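Local coordinates for protein mannose-6-phosphate isomerase (Helicobacter pylori, PDB 2QH5) that probably makes GDP-mannose from mannose 1-phosphate and GTP, and is represented here by its N-terminal nucleotidyltransferase part, at residues G80-L86 and K229-E235; K88-I94 and L241-I246; A95-M100 and C213-F217. All blocks are in the same frame, centred on the assembly; numbering follows the deposited sequence.

In the fold
The three contacts lie in the N-terminal nucleotidyltransferase part of the protein, which has the Rossmann-like GT-A fold. Contact 1 pairs strand 78-84 with 230-233; contacts 2 and 3 use the start and the end of helix 90-99, which follows that strand. Contact 3 is nested along the chain inside the loops closed by contacts 1 and 2. Its centre is about 11 Å from the centre of each, and those two are about 15 Å apart. Leu233 of contact 1 packs on Leu96, CD1 to CD1 3.9 Å. Contact 1 is strand pairing, contact 2 is mostly hydrogen bonds and contact 3 is apolar packing; no ligand or active-site residue is assigned at any of them.

Contact 1: residues G80-L86 and K229-E235; sequences GFLLESL and KIARLSE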
loop_
_atom_site.group_PDB
_atom_site.type_symbol
_atom_site.label_atom_id
_atom_site.label_comp_id
_atom_site.label_asym_id
_atom_site.label_seq_id
_atom_site.Cartn_x
_atom_site.Cartn_y
_atom_site.Cartn_z
ATOM N N GLY A 80 -13.907 3.791 -5.549
ATOM C CA GLY A 80 -13.376 4.735 -6.523
ATOM C C GLY A 80 -12.113 4.187 -7.148
ATOM O O GLY A 80 -11.500 3.259 -6.615
ATOM N N PHE A 81 -11.725 4.762 -8.284
ATOM C CA PHE A 81 -10.520 4.356 -8.998
ATOM C C PHE A 81 -9.599 5.528 -9.241
ATOM O O PHE A 81 -10.044 6.646 -9.449
ATOM C CB PHE A 81 -10.871 3.782 -10.360
ATOM C CG PHE A 81 -11.220 2.333 -10.336
ATOM C CD1 PHE A 81 -10.291 1.384 -10.745
ATOM C CD2 PHE A 81 -12.477 1.913 -9.921
ATOM C CE1 PHE A 81 -10.617 0.027 -10.743
ATOM C CE2 PHE A 81 -12.800 0.568 -9.901
ATOM C CZ PHE A 81 -11.875 -0.378 -10.318
ATOM N N LEU A 82 -8.305 5.255 -9.216
ATOM C CA LEU A 82 -7.325 6.185 -9.713
ATOM C C LEU A 82 -6.572 5.449 -10.799
ATOM O O LEU A 82 -5.833 4.488 -10.528
ATOM C CB LEU A 82 -6.375 6.628 -8.609
ATOM C CG LEU A 82 -5.058 7.255 -9.086
ATOM C CD1 LEU A 82 -5.286 8.604 -9.759
ATOM C CD2 LEU A 82 -4.079 7.369 -7.945
ATOM N N LEU A 83 -6.762 5.906 -12.031
ATOM C CA LEU A 83 -6.182 5.248 -13.188
ATOM C C LEU A 83 -4.828 5.828 -13.574
ATOM O O LEU A 83 -4.609 7.033 -13.542
ATOM C CB LEU A 83 -7.158 5.273 -14.362
ATOM C CG LEU A 83 -8.528 4.681 -14.022
ATOM C CD1 LEU A 83 -9.412 4.669 -15.246
ATOM C CD2 LEU A 83 -8.394 3.279 -13.451
ATOM N N GLU A 84 -3.901 4.951 -13.917
ATOM C CA GLU A 84 -2.581 5.415 -14.257
ATOM C C GLU A 84 -2.267 5.170 -15.726
ATOM O O GLU A 84 -2.531 4.089 -16.266
ATOM C CB GLU A 84 -1.539 4.794 -13.325
ATOM C CG GLU A 84 -1.804 5.130 -11.851
ATOM C CD GLU A 84 -0.602 4.927 -10.953
ATOM O OE1 GLU A 84 -0.192 5.910 -10.285
ATOM O OE2 GLU A 84 -0.077 3.791 -10.916
ATOM N N SER A 85 -1.749 6.215 -16.371
ATOM C CA SER A 85 -1.133 6.102 -17.685
ATOM C C SER A 85 0.218 5.415 -17.508
ATOM O O SER A 85 0.439 4.320 -18.031
ATOM C CB SER A 85 -0.973 7.488 -18.321
ATOM O OG SER A 85 -0.732 8.491 -17.342
ATOM N N LEU A 86 1.099 6.062 -16.746
ATOM C CA LEU A 86 2.388 5.500 -16.348
ATOM C C LEU A 86 2.364 5.156 -14.872
ATOM O O LEU A 86 1.582 5.722 -14.101
ATOM C CB LEU A 86 3.510 6.522 -16.540
ATOM C CG LEU A 86 3.644 7.364 -17.804
ATOM C CD1 LEU A 86 4.412 8.639 -17.480
ATOM C CD2 LEU A 86 4.321 6.580 -18.934
ATOM N N LYS A 229 -17.278 7.045 -10.775
ATOM C CA LYS A 229 -16.381 8.189 -10.789
ATOM C C LYS A 229 -14.960 7.656 -10.810
ATOM O O LYS A 229 -14.604 6.785 -10.027
ATOM C CB LYS A 229 -16.587 9.083 -9.566
ATOM C CG LYS A 229 -15.550 10.205 -9.414
ATOM C CD LYS A 229 -15.720 10.942 -8.085
ATOM C CE LYS A 229 -14.694 12.055 -7.915
ATOM N NZ LYS A 229 -14.601 12.561 -6.508
ATOM N N ILE A 230 -14.175 8.183 -11.737
ATOM C CA ILE A 230 -12.805 7.785 -11.958
ATOM C C ILE A 230 -12.007 9.060 -11.830
ATOM O O ILE A 230 -12.561 10.151 -11.920
ATOM C CB ILE A 230 -12.660 7.128 -13.381
ATOM C CG1 ILE A 230 -12.549 5.616 -13.252
ATOM C CG2 ILE A 230 -11.465 7.660 -14.184
ATOM C CD1 ILE A 230 -13.641 5.008 -12.416
ATOM N N ALA A 231 -10.724 8.928 -11.557
ATOM C CA ALA A 231 -9.805 10.034 -11.700
ATOM C C ALA A 231 -8.603 9.449 -12.415
ATOM O O ALA A 231 -8.228 8.317 -12.118
ATOM C CB ALA A 231 -9.409 10.566 -10.350
ATOM N N ARG A 232 -8.058 10.159 -13.407
ATOM C CA ARG A 232 -6.698 9.863 -13.870
ATOM C C ARG A 232 -5.859 11.096 -14.067
ATOM O O ARG A 232 -6.369 12.215 -14.079
ATOM C CB ARG A 232 -6.604 8.913 -15.083
ATOM C CG ARG A 232 -7.590 9.051 -16.204
ATOM C CD ARG A 232 -6.966 9.648 -17.460
ATOM N NE ARG A 232 -5.817 8.933 -18.024
ATOM C CZ ARG A 232 -5.006 9.458 -18.946
ATOM N NH1 ARG A 232 -5.215 10.688 -19.396
ATOM N NH2 ARG A 232 -3.980 8.769 -19.417
ATOM N N LEU A 233 -4.557 10.869 -14.179
ATOM C CA LEU A 233 -3.606 11.921 -14.467
ATOM C C LEU A 233 -2.984 11.686 -15.837
ATOM O O LEU A 233 -2.691 10.540 -16.211
ATOM C CB LEU A 233 -2.492 11.961 -13.418
ATOM C CG LEU A 233 -2.808 11.889 -11.929
ATOM C CD1 LEU A 233 -2.514 10.494 -11.427
ATOM C CD2 LEU A 233 -1.936 12.900 -11.207
ATOM N N SER A 234 -2.771 12.780 -16.566
ATOM C CA SER A 234 -2.144 12.747 -17.887
ATOM C C SER A 234 -0.760 12.124 -17.841
ATOM O O SER A 234 -0.051 12.238 -16.837
ATOM C CB SER A 234 -2.017 14.165 -18.447
ATOM O OG SER A 234 -1.006 14.892 -17.771
ATOM N N GLU A 235 -0.381 11.482 -18.940
ATOM C CA GLU A 235 0.961 10.941 -19.105
ATOM C C GLU A 235 1.997 12.048 -18.946
ATOM O O GLU A 235 3.096 11.817 -18.447
ATOM C CB GLU A 235 1.089 10.284 -20.477
ATOM C CG GLU A 235 2.359 9.484 -20.650
ATOM C CD GLU A 235 2.437 8.791 -21.989
ATOM O OE1 GLU A 235 3.554 8.379 -22.374
ATOM O OE2 GLU A 235 1.389 8.658 -22.654
#
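This is a parallel strand pairing in the central sheet of the Rossmann-like GT-A fold. Strand 80-84 runs beside strand 230-233 at 4.7 Å between axes, with 21° between their directions. On its other edge strand 78-84 bonds to strand 53-59, so it lies inside the sheet. Leu83 has the most surface covered. Its N donates to Ala231 O at 2.8 Å, almost in line. Its side chain packs on the strand partner, with CD1 3.8 Å from Ile230 CG2. One step back, Ala231 N donates to Phe81 O at 3.2 Å. On the other face Leu82 CD1 meets Leu233 CD1 at 3.7 Å.

Beyond the strands, Ser85 adds a side-chain hydrogen bond between the two segments. Its side chain points toward 229-235, and OG donates to Leu233 O at 3.1 Å. Ser85 CB also lies 3.4 Å from Arg232 NH2, whose charge is met by a salt bridge to Glu60. Glu235 begins the helix that follows the second strand, and its CA is 5.5 Å from that of Ser85. Leu86 CD1 lies 3.6 Å from Glu235 O, and Leu86 CG lies 3.8 Å from Glu235 CG.

Contact 2: residues K88-I94 and L241-I246; sequences KNTANAI and LEDMSI
This is a mainly polar contact, with five firm hydrogen bonds and a small apolar side, in the Rossmann-like GT-A fold. It joins the start of helix 90-99 to the loop between helices 235-239 and 246-251. Residues 241-245 are extended and run in the same direction as 88-94; Ile246 begins helix 246-251. The closest CA pairs are Lys88 with Asp243 at 4.5 Å, Asn89 with Met244 at 5.5 Å and Ala91 with Ile246 at 4.1 Å. Asn89 sits at the N-cap position with positive phi (72°). Its ND2 donates to Asp243 OD1 at 3.1 Å. Its OD1 accepts from the adjacent Thr90 N at 2.9 Å, which is not a cap. Lys88 NZ donates to Leu241 O at 3.2 Å.

Asn92, chi1 m, reaches back with ND2 to Glu242 O at 2.8 Å and to Lys88 O at a very short 2.3 Å. It thus joins the loop to Lys88, two residues before the helix. Ala91 N donates to Met244 O at 3.2 Å. Ile246, chi1 t, has CB 4.0 Å from Ile94 CD1. Phe198 of helix 195-205 touches both isoleucines. The two helix starts are tied directly: with Thr90 in the p rotamer, its OG1 accepts from Ile246 N at 3.0 Å.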
loop_
_atom_site.group_PDB
_atom_site.type_symbol
_atom_site.label_atom_id
_atom_site.label_comp_id
_atom_site.label_asym_id
_atom_site.label_seq_id
_atom_site.Cartn_x
_atom_site.Cartn_y
_atom_site.Cartn_z
ATOM N N LYS A 88 4.708 5.423 -11.659
ATOM C CA LYS A 88 5.913 5.986 -11.060
ATOM C C LYS A 88 6.103 5.494 -9.621
ATOM O O LYS A 88 6.523 6.242 -8.737
ATOM C CB LYS A 88 5.914 7.515 -11.149
ATOM C CG LYS A 88 6.895 8.084 -12.180
ATOM C CD LYS A 88 6.591 7.628 -13.596
ATOM C CE LYS A 88 7.436 8.365 -14.636
ATOM N NZ LYS A 88 8.905 8.171 -14.474
ATOM N N ASN A 89 5.774 4.218 -9.418
ATOM C CA ASN A 89 6.055 3.473 -8.187
ATOM C C ASN A 89 5.206 3.878 -6.983
ATOM O O ASN A 89 4.442 4.842 -7.049
ATOM C CB ASN A 89 7.550 3.506 -7.863
ATOM C CG ASN A 89 8.088 2.151 -7.492
ATOM O OD1 ASN A 89 7.740 1.594 -6.458
ATOM N ND2 ASN A 89 8.939 1.606 -8.344
ATOM N N THR A 90 5.350 3.136 -5.887
ATOM C CA THR A 90 4.458 3.256 -4.716
ATOM C C THR A 90 4.466 4.597 -3.986
ATOM O O THR A 90 3.412 5.067 -3.567
ATOM C CB THR A 90 4.691 2.125 -3.711
ATOM O OG1 THR A 90 6.077 2.094 -3.339
ATOM C CG2 THR A 90 4.300 0.783 -4.331
ATOM N N ALA A 91 5.629 5.229 -3.851
ATOM C CA ALA A 91 5.697 6.529 -3.170
ATOM C C ALA A 91 4.780 7.558 -3.823
ATOM O O ALA A 91 4.149 8.368 -3.138
ATOM C CB ALA A 91 7.134 7.050 -3.113
ATOM N N ASN A 92 4.703 7.508 -5.151
ATOM C CA ASN A 92 3.859 8.413 -5.912
ATOM C C ASN A 92 2.398 7.987 -5.879
ATOM O O ASN A 92 1.523 8.828 -5.786
ATOM C CB ASN A 92 4.375 8.555 -7.350
ATOM C CG ASN A 92 5.776 9.184 -7.417
ATOM O OD1 ASN A 92 5.975 10.336 -7.022
ATOM N ND2 ASN A 92 6.746 8.422 -7.913
ATOM N N ALA A 93 2.135 6.685 -5.926
ATOM C CA ALA A 93 0.757 6.195 -5.903
ATOM C C ALA A 93 0.124 6.456 -4.546
ATOM O O ALA A 93 -1.052 6.816 -4.469
ATOM C CB ALA A 93 0.704 4.730 -6.231
ATOM N N ILE A 94 0.922 6.299 -3.487
ATOM C CA ILE A 94 0.462 6.541 -2.124
ATOM C C ILE A 94 0.270 8.031 -1.842
ATOM O O ILE A 94 -0.786 8.425 -1.342
ATOM C CB ILE A 94 1.363 5.863 -1.069
ATOM C CG1 ILE A 94 1.359 4.344 -1.284
ATOM C CG2 ILE A 94 0.861 6.151 0.335
ATOM C CD1 ILE A 94 2.485 3.616 -0.584
ATOM N N LEU A 241 7.778 12.961 -12.999
ATOM C CA LEU A 241 7.834 12.408 -11.651
ATOM C C LEU A 241 8.973 11.412 -11.507
ATOM O O LEU A 241 9.177 10.559 -12.379
ATOM C CB LEU A 241 6.514 11.727 -11.296
ATOM C CG LEU A 241 5.549 12.474 -10.382
ATOM C CD1 LEU A 241 5.295 13.887 -10.849
ATOM C CD2 LEU A 241 4.265 11.714 -10.296
ATOM N N GLU A 242 9.713 11.532 -10.407
ATOM C CA GLU A 242 10.772 10.584 -10.097
ATOM C C GLU A 242 10.159 9.256 -9.690
ATOM O O GLU A 242 9.286 9.206 -8.824
ATOM C CB GLU A 242 11.682 11.108 -8.987
ATOM C CG GLU A 242 12.873 10.190 -8.718
ATOM C CD GLU A 242 13.911 10.791 -7.787
ATOM O OE1 GLU A 242 13.682 11.895 -7.233
ATOM O OE2 GLU A 242 14.965 10.145 -7.610
ATOM N N ASP A 243 10.608 8.189 -10.342
ATOM C CA ASP A 243 10.166 6.844 -10.023
ATOM C C ASP A 243 10.853 6.400 -8.739
ATOM O O ASP A 243 12.071 6.205 -8.725
ATOM C CB ASP A 243 10.502 5.896 -11.178
ATOM C CG ASP A 243 9.939 4.508 -10.975
ATOM O OD1 ASP A 243 10.365 3.827 -10.019
ATOM O OD2 ASP A 243 9.078 4.089 -11.781
ATOM N N MET A 244 10.070 6.248 -7.667
ATOM C CA MET A 244 10.608 5.879 -6.353
ATOM C C MET A 244 9.609 5.130 -5.477
ATOM O O MET A 244 8.433 5.491 -5.430
ATOM C CB MET A 244 11.089 7.122 -5.613
ATOM C CG MET A 244 11.790 6.816 -4.311
ATOM S SD MET A 244 12.679 8.233 -3.708
ATOM C CE MET A 244 14.049 8.286 -4.872
ATOM N N SER A 245 10.155 4.216 -4.693
ATOM C CA SER A 245 9.428 3.391 -3.754
ATOM C C SER A 245 9.166 4.074 -2.439
ATOM O O SER A 245 9.951 4.878 -2.010
ATOM C CB SER A 245 10.249 2.166 -3.465
ATOM O OG SER A 245 9.384 1.125 -3.146
ATOM N N ILE A 246 8.079 3.728 -1.774
ATOM C CA ILE A 246 7.830 4.341 -0.469
ATOM C C ILE A 246 8.897 3.934 0.558
ATOM O O ILE A 246 9.250 4.711 1.454
ATOM C CB ILE A 246 6.403 4.022 0.030
ATOM C CG1 ILE A 246 6.032 4.900 1.222
ATOM C CG2 ILE A 246 6.254 2.548 0.343
ATOM C CD1 ILE A 246 6.097 6.387 0.916
#

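Contact 3: residues A95-M100 and C213-F217; sequences ALSALM and CERAF
The last turn and a half of helix 90-99 packs against the end of helix 207-216. No hydrogen bond crosses between the segments. The CA atoms come nearest at Leu96 and Cys213, 6.2 Å apart. Cys213, chi1 m, points toward the first helix. Its SG touches Ala95 CB (3.8 Å) and Leu96 CG (4.0 Å). Leu96 and Leu99 are both m,t, and both rest a methyl on Cys213 O: Leu96 CD2 at 3.6 Å and Leu99 CD1 at 3.7 Å. Leu96 CD2 is also 4.3 Å from Phe217 CB. These helices flank the Rossmann-like sheet of the GT-A fold: Ser97 and Met100 touch strand 53-59, while Leu96 and Ala216 meet Leu233 of strand 230-233. Phe217, chi1 t, is the largest bump. Its ring fills the space beside Leu99 and Met100 at the end of helix 90-99, with CZ 3.5 Å from Leu99 O. Leu99 CB sits over one face in a CH-pi contact, 4.2 Å from the centroid. Met100 CG lies at the ring edge, 3.6 Å from Phe217 CE2.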
loop_
_atom_site.group_PDB
_atom_site.type_symbol
_atom_site.label_atom_id
_atom_site.label_comp_id
_atom_site.label_asym_id
_atom_site.label_seq_id
_atom_site.Cartn_x
_atom_site.Cartn_y
_atom_site.Cartn_z
ATOM N N ALA A 95 1.260 8.855 -2.188
ATOM C CA ALA A 95 1.135 10.308 -2.013
ATOM C C ALA A 95 -0.062 10.898 -2.745
ATOM O O ALA A 95 -0.742 11.780 -2.210
ATOM C CB ALA A 95 2.396 11.014 -2.431
ATOM N N LEU A 96 -0.328 10.402 -3.954
ATOM C CA LEU A 96 -1.484 10.845 -4.741
ATOM C C LEU A 96 -2.790 10.478 -4.048
ATOM O O LEU A 96 -3.662 11.335 -3.876
ATOM C CB LEU A 96 -1.416 10.325 -6.192
ATOM C CG LEU A 96 -0.320 10.968 -7.087
ATOM C CD1 LEU A 96 -0.045 10.197 -8.380
ATOM C CD2 LEU A 96 -0.594 12.441 -7.405
ATOM N N SER A 97 -2.901 9.222 -3.623
ATOM C CA SER A 97 -4.049 8.713 -2.839
ATOM C C SER A 97 -4.328 9.493 -1.558
ATOM O O SER A 97 -5.487 9.723 -1.203
ATOM C CB SER A 97 -3.820 7.253 -2.460
ATOM O OG SER A 97 -3.442 6.489 -3.589
ATOM N N ALA A 98 -3.261 9.881 -0.864
ATOM C CA ALA A 98 -3.361 10.704 0.335
ATOM C C ALA A 98 -3.852 12.117 0.008
ATOM O O ALA A 98 -4.630 12.693 0.764
ATOM C CB ALA A 98 -2.021 10.756 1.044
ATOM N N LEU A 99 -3.412 12.664 -1.125
ATOM C CA LEU A 99 -3.867 13.979 -1.577
ATOM C C LEU A 99 -5.331 13.948 -2.033
ATOM O O LEU A 99 -6.011 14.966 -1.990
ATOM C CB LEU A 99 -2.973 14.536 -2.694
ATOM C CG LEU A 99 -1.495 14.879 -2.413
ATOM C CD1 LEU A 99 -0.783 15.118 -3.716
ATOM C CD2 LEU A 99 -1.268 16.068 -1.463
ATOM N N MET A 100 -5.806 12.773 -2.453
ATOM C CA MET A 100 -7.223 12.569 -2.770
ATOM C C MET A 100 -8.051 12.288 -1.516
ATOM O O MET A 100 -9.216 11.902 -1.615
ATOM C CB MET A 100 -7.404 11.404 -3.753
ATOM C CG MET A 100 -7.030 11.706 -5.187
ATOM S SD MET A 100 -6.902 10.234 -6.240
ATOM C CE MET A 100 -5.212 10.482 -6.750
ATOM N N CYS A 213 4.201 15.355 -6.795
ATOM C CA CYS A 213 2.846 14.821 -6.677
ATOM C C CYS A 213 1.801 15.926 -6.527
ATOM O O CYS A 213 0.699 15.799 -7.046
ATOM C CB CYS A 213 2.746 13.837 -5.510
ATOM S SG CYS A 213 3.315 12.194 -5.912
ATOM N N GLU A 214 2.157 17.001 -5.825
ATOM C CA GLU A 214 1.264 18.146 -5.616
ATOM C C GLU A 214 0.887 18.853 -6.919
ATOM O O GLU A 214 -0.264 19.256 -7.095
ATOM C CB GLU A 214 1.881 19.154 -4.637
ATOM C CG GLU A 214 1.694 18.811 -3.151
ATOM C CD GLU A 214 2.527 19.698 -2.219
ATOM O OE1 GLU A 214 3.605 20.185 -2.641
ATOM O OE2 GLU A 214 2.098 19.906 -1.059
ATOM N N ARG A 215 1.852 19.003 -7.824
ATOM C CA ARG A 215 1.583 19.614 -9.126
ATOM C C ARG A 215 0.944 18.636 -10.113
ATOM O O ARG A 215 0.194 19.050 -10.989
ATOM C CB ARG A 215 2.843 20.249 -9.735
ATOM C CG ARG A 215 4.064 19.341 -9.769
ATOM C CD ARG A 215 5.115 19.826 -10.764
ATOM N NE ARG A 215 4.845 19.320 -12.110
ATOM C CZ ARG A 215 4.310 20.038 -13.097
ATOM N NH1 ARG A 215 3.986 21.313 -12.905
ATOM N NH2 ARG A 215 4.101 19.476 -14.283
ATOM N N ALA A 216 1.249 17.348 -9.978
ATOM C CA ALA A 216 0.625 16.328 -10.816
ATOM C C ALA A 216 -0.863 16.248 -10.484
ATOM O O ALA A 216 -1.706 16.220 -11.376
ATOM C CB ALA A 216 1.295 14.984 -10.619
ATOM N N PHE A 217 -1.163 16.243 -9.190
ATOM C CA PHE A 217 -2.528 16.294 -8.675
ATOM C C PHE A 217 -3.334 17.485 -9.232
ATOM O O PHE A 217 -4.564 17.433 -9.295
ATOM C CB PHE A 217 -2.488 16.329 -7.132
ATOM C CG PHE A 217 -3.839 16.292 -6.480
ATOM C CD1 PHE A 217 -4.473 17.469 -6.084
ATOM C CD2 PHE A 217 -4.486 15.079 -6.262
ATOM C CE1 PHE A 217 -5.734 17.440 -5.495
ATOM C CE2 PHE A 217 -5.744 15.044 -5.665
ATOM C CZ PHE A 217 -6.367 16.225 -5.282
#